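Local structure of 1,3-alpha-isomaltosidase (Kribbella flavida DSM 17836, 5X3I) at residues L676-E688 and V726-L738. The protein hydrolyses the alpha-1,3-glucosidic linkages of a cyclic tetrasaccharide derived from starch, yielding isomaltose inside the cell. The protein carries 1 engineered substitution. Sequence-based numbering, arbitrary orientation.
Sequences LLGDELLINPVLE and VPVYCRASRWSEL. With SO4 (sulfate ion), chain K; SO4 (sulfate ion), chain J.
Glu680 and Arg731 form the salt bridge of this contact: Glu680 OE1 receives Arg731 NH1 at 2.6 Å through its syn lone pair, nearly in the guanidinium plane. Arginine suits the place because its flat head offers several N-H groups at once. The same NH1, with NH2, donates to one sulfate ion, while an oxygen of a second lies over one guanidinium face. Both sulfates probably come from the crystallisation liquor; they suggest a corner that attracts anions and are no evidence of a natural ligand site. The glutamate chain, bent at chi2 (-60°), brings its carboxylate against Arg734, OE1 lying 3.0 Å from Arg734 CG. Glu680 OE2 is 4.0 Å from Arg734 NE but well out of the guanidinium plane, a charge attraction only; Arg734 NH2 has a closer carboxylate in Glu737.

Behind this corner the backbones pair as antiparallel strands. Arg731 N donates to Glu680 O at 3.0 Å. Leu682 and Tyr729 make a hydrogen-bonded pair, Leu682 N reaching Tyr729 O at 2.8 Å. Asn684 N adds one more backbone bond, to Pro727 O at 3.1 Å; the proline lacks an N-H but still offers its carbonyl.

On the face of Leu681, Ile683, Val728 and Cys730, branched and small apolar side chains suit the buried setting. Leu681 CD2 packs on Cys730 CB (3.7 Å) and on Leu738 of the following helix, and Ile683 CD1 lies alongside the Val728 methyls. On the other face Leu682 and Tyr729 pack against Trp703 and Leu698. Val726 CG2 rests on Asn684 O (3.6 Å) and Pro685 CA.

The contact thus joins central strands of the C-terminal beta domain: a backbone ladder buried between apolar side chains, ending in a charged corner where Glu680, with Glu737, probably offsets part of the charge of Arg731 and Arg734.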
# COMPACT_ATOMS: atom_id res chain seq x y z
N LEU A 676 -17.52 -13.94 -2.88
CA LEU A 676 -18.64 -13.85 -1.97
C LEU A 676 -18.43 -12.62 -1.10
O LEU A 676 -17.34 -12.42 -0.56
CB LEU A 676 -18.76 -15.11 -1.12
CG LEU A 676 -19.06 -16.40 -1.87
CD1 LEU A 676 -18.77 -17.59 -0.99
CD2 LEU A 676 -20.51 -16.41 -2.32
N LEU A 677 -19.46 -11.79 -0.97
CA LEU A 677 -19.44 -10.70 -0.01
C LEU A 677 -20.13 -11.22 1.25
O LEU A 677 -21.35 -11.33 1.30
CB LEU A 677 -20.14 -9.47 -0.57
CG LEU A 677 -20.30 -8.24 0.34
CD1 LEU A 677 -18.99 -7.52 0.48
CD2 LEU A 677 -21.35 -7.31 -0.23
N GLY A 678 -19.34 -11.47 2.28
CA GLY A 678 -19.84 -12.23 3.41
C GLY A 678 -20.28 -13.63 3.00
O GLY A 678 -19.97 -14.09 1.90
N ASP A 679 -21.01 -14.30 3.88
CA ASP A 679 -21.50 -15.65 3.62
C ASP A 679 -22.51 -15.72 2.48
O ASP A 679 -22.49 -16.66 1.69
CB ASP A 679 -22.14 -16.24 4.88
CG ASP A 679 -21.16 -16.48 5.99
OD1 ASP A 679 -19.96 -16.54 5.70
OD2 ASP A 679 -21.58 -16.61 7.15
N GLU A 680 -23.43 -14.76 2.43
CA GLU A 680 -24.64 -14.92 1.62
C GLU A 680 -24.69 -14.42 0.18
O GLU A 680 -25.58 -14.81 -0.56
CB GLU A 680 -25.81 -14.26 2.37
CG GLU A 680 -25.78 -14.46 3.87
CD GLU A 680 -25.82 -15.92 4.30
OE1 GLU A 680 -26.07 -16.80 3.46
OE2 GLU A 680 -25.62 -16.19 5.50
N LEU A 681 -23.75 -13.58 -0.25
CA LEU A 681 -23.89 -12.95 -1.56
C LEU A 681 -22.69 -13.21 -2.45
O LEU A 681 -21.56 -13.01 -2.03
CB LEU A 681 -24.09 -11.44 -1.42
CG LEU A 681 -25.35 -10.89 -0.74
CD1 LEU A 681 -25.23 -9.39 -0.55
CD2 LEU A 681 -26.58 -11.23 -1.55
N LEU A 682 -22.95 -13.60 -3.69
CA LEU A 682 -21.90 -13.79 -4.68
C LEU A 682 -21.93 -12.65 -5.69
O LEU A 682 -22.96 -12.37 -6.30
CB LEU A 682 -22.05 -15.15 -5.37
CG LEU A 682 -20.89 -15.62 -6.25
CD1 LEU A 682 -20.83 -17.13 -6.28
CD2 LEU A 682 -21.05 -15.10 -7.66
N ILE A 683 -20.79 -12.00 -5.85
CA ILE A 683 -20.68 -10.84 -6.72
C ILE A 683 -19.85 -11.17 -7.96
O ILE A 683 -18.87 -11.89 -7.86
CB ILE A 683 -20.02 -9.66 -5.97
CG1 ILE A 683 -20.54 -9.57 -4.53
CG2 ILE A 683 -20.21 -8.38 -6.74
CD1 ILE A 683 -22.04 -9.38 -4.41
N ASN A 684 -20.25 -10.63 -9.10
CA ASN A 684 -19.49 -10.80 -10.33
C ASN A 684 -19.38 -9.51 -11.13
O ASN A 684 -20.15 -9.29 -12.07
CB ASN A 684 -20.11 -11.90 -11.20
CG ASN A 684 -19.23 -12.27 -12.38
OD1 ASN A 684 -18.07 -11.90 -12.44
ND2 ASN A 684 -19.80 -13.00 -13.33
N PRO A 685 -18.42 -8.65 -10.78
CA PRO A 685 -18.23 -7.33 -11.37
C PRO A 685 -18.18 -7.39 -12.88
O PRO A 685 -17.64 -8.35 -13.42
CB PRO A 685 -16.87 -6.90 -10.81
CG PRO A 685 -16.75 -7.63 -9.53
CD PRO A 685 -17.39 -8.95 -9.77
N VAL A 686 -18.71 -6.38 -13.56
CA VAL A 686 -18.60 -6.39 -15.00
C VAL A 686 -17.35 -5.59 -15.36
O VAL A 686 -17.30 -4.38 -15.23
CB VAL A 686 -19.85 -5.79 -15.66
CG1 VAL A 686 -19.73 -5.87 -17.17
CG2 VAL A 686 -21.07 -6.54 -15.20
N LEU A 687 -16.34 -6.33 -15.80
CA LEU A 687 -14.98 -5.83 -15.99
C LEU A 687 -14.58 -5.47 -17.42
O LEU A 687 -13.41 -5.22 -17.68
CB LEU A 687 -14.00 -6.83 -15.40
CG LEU A 687 -14.22 -6.98 -13.90
CD1 LEU A 687 -13.37 -8.08 -13.33
CD2 LEU A 687 -13.93 -5.67 -13.19
N GLU A 688 -15.52 -5.53 -18.35
CA GLU A 688 -15.21 -5.18 -19.74
C GLU A 688 -16.20 -4.20 -20.35
O GLU A 688 -17.39 -4.26 -20.08
CB GLU A 688 -15.15 -6.44 -20.59
CG GLU A 688 -13.93 -7.30 -20.32
CD GLU A 688 -14.05 -8.67 -20.94
OE1 GLU A 688 -13.13 -9.49 -20.74
OE2 GLU A 688 -15.06 -8.93 -21.62
N VAL A 726 -25.31 -5.24 -11.77
CA VAL A 726 -24.12 -6.07 -11.70
C VAL A 726 -24.63 -7.39 -11.17
O VAL A 726 -25.45 -7.40 -10.26
CB VAL A 726 -23.01 -5.48 -10.78
CG1 VAL A 726 -23.56 -5.10 -9.40
CG2 VAL A 726 -21.86 -6.46 -10.62
N PRO A 727 -24.15 -8.51 -11.74
CA PRO A 727 -24.71 -9.78 -11.29
C PRO A 727 -24.40 -10.07 -9.84
O PRO A 727 -23.25 -10.01 -9.43
CB PRO A 727 -24.04 -10.81 -12.22
CG PRO A 727 -23.74 -10.03 -13.46
CD PRO A 727 -23.36 -8.66 -12.97
N VAL A 728 -25.44 -10.39 -9.08
CA VAL A 728 -25.35 -10.67 -7.66
C VAL A 728 -26.33 -11.78 -7.35
O VAL A 728 -27.47 -11.75 -7.81
CB VAL A 728 -25.67 -9.44 -6.79
CG1 VAL A 728 -25.76 -9.82 -5.32
CG2 VAL A 728 -24.67 -8.34 -7.00
N TYR A 729 -25.90 -12.75 -6.57
CA TYR A 729 -26.74 -13.89 -6.26
C TYR A 729 -26.71 -14.15 -4.77
O TYR A 729 -25.68 -14.01 -4.14
CB TYR A 729 -26.29 -15.13 -7.05
CG TYR A 729 -26.38 -14.93 -8.54
CD1 TYR A 729 -27.54 -15.25 -9.23
CD2 TYR A 729 -25.33 -14.38 -9.25
CE1 TYR A 729 -27.64 -15.05 -10.58
CE2 TYR A 729 -25.42 -14.18 -10.61
CZ TYR A 729 -26.58 -14.52 -11.27
OH TYR A 729 -26.68 -14.31 -12.62
N CYS A 730 -27.85 -14.51 -4.22
CA CYS A 730 -27.97 -14.74 -2.79
C CYS A 730 -28.24 -16.21 -2.51
O CYS A 730 -28.97 -16.86 -3.26
CB CYS A 730 -29.08 -13.87 -2.20
SG CYS A 730 -29.31 -14.04 -0.43
N ARG A 731 -27.65 -16.73 -1.45
CA ARG A 731 -27.94 -18.08 -1.01
C ARG A 731 -29.42 -18.16 -0.68
O ARG A 731 -29.94 -17.35 0.10
CB ARG A 731 -27.08 -18.47 0.20
CG ARG A 731 -25.60 -18.62 -0.13
CD ARG A 731 -24.77 -18.94 1.10
NE ARG A 731 -25.08 -20.24 1.66
CZ ARG A 731 -25.63 -20.44 2.86
NH1 ARG A 731 -25.92 -19.41 3.65
NH2 ARG A 731 -25.87 -21.67 3.28
N ALA A 732 -30.10 -19.14 -1.27
CA ALA A 732 -31.55 -19.23 -1.22
C ALA A 732 -32.08 -19.23 0.21
O ALA A 732 -33.09 -18.61 0.50
CB ALA A 732 -32.02 -20.47 -1.95
N SER A 733 -31.39 -19.93 1.10
CA SER A 733 -31.86 -20.06 2.47
C SER A 733 -31.90 -18.73 3.21
O SER A 733 -32.69 -18.56 4.13
CB SER A 733 -30.99 -21.06 3.23
OG SER A 733 -29.63 -20.71 3.13
N ARG A 734 -31.01 -17.81 2.87
CA ARG A 734 -31.00 -16.49 3.51
C ARG A 734 -31.66 -15.37 2.69
O ARG A 734 -31.62 -14.21 3.10
CB ARG A 734 -29.57 -16.11 3.88
CG ARG A 734 -28.84 -17.21 4.63
CD ARG A 734 -29.57 -17.67 5.88
NE ARG A 734 -29.32 -16.78 7.00
CZ ARG A 734 -29.59 -17.09 8.27
NH1 ARG A 734 -30.09 -18.27 8.57
NH2 ARG A 734 -29.34 -16.21 9.23
N TRP A 735 -32.22 -15.70 1.53
CA TRP A 735 -32.85 -14.68 0.69
C TRP A 735 -33.99 -13.94 1.40
O TRP A 735 -34.27 -12.80 1.09
CB TRP A 735 -33.36 -15.31 -0.60
CG TRP A 735 -34.18 -14.40 -1.48
CD1 TRP A 735 -35.46 -14.62 -1.89
CD2 TRP A 735 -33.78 -13.15 -2.06
NE1 TRP A 735 -35.88 -13.59 -2.69
CE2 TRP A 735 -34.87 -12.68 -2.81
CE3 TRP A 735 -32.61 -12.39 -2.01
CZ2 TRP A 735 -34.83 -11.47 -3.51
CZ3 TRP A 735 -32.57 -11.20 -2.71
CH2 TRP A 735 -33.67 -10.76 -3.45
N SER A 736 -34.62 -14.61 2.35
CA SER A 736 -35.66 -13.99 3.15
C SER A 736 -35.11 -12.76 3.86
O SER A 736 -35.78 -11.75 3.98
CB SER A 736 -36.24 -14.98 4.15
OG SER A 736 -37.17 -14.35 5.01
N GLU A 737 -33.86 -12.84 4.32
CA GLU A 737 -33.24 -11.72 5.02
C GLU A 737 -32.76 -10.62 4.07
O GLU A 737 -32.78 -9.45 4.43
CB GLU A 737 -32.06 -12.20 5.87
CG GLU A 737 -32.37 -13.38 6.77
CD GLU A 737 -31.25 -13.71 7.75
OE1 GLU A 737 -30.13 -13.18 7.60
OE2 GLU A 737 -31.49 -14.51 8.67
N LEU A 738 -32.31 -10.98 2.87
CA LEU A 738 -31.74 -9.98 1.96
C LEU A 738 -32.74 -9.31 1.02
O LEU A 738 -32.45 -8.26 0.46
CB LEU A 738 -30.64 -10.61 1.09
CG LEU A 738 -29.20 -10.70 1.60
CD1 LEU A 738 -28.71 -9.34 2.09
CD2 LEU A 738 -29.02 -11.76 2.66
S SO4 K . -28.66 -22.80 0.42
O1 SO4 K . -30.09 -23.10 0.32
O2 SO4 K . -28.52 -21.52 1.09
O3 SO4 K . -27.99 -23.84 1.19
O4 SO4 K . -28.07 -22.75 -0.91
S SO4 J . -28.07 -21.52 6.46
O1 SO4 J . -29.51 -21.75 6.47
O2 SO4 J . -27.53 -21.72 7.80
O3 SO4 J . -27.43 -22.45 5.54
O4 SO4 J . -27.80 -20.15 6.03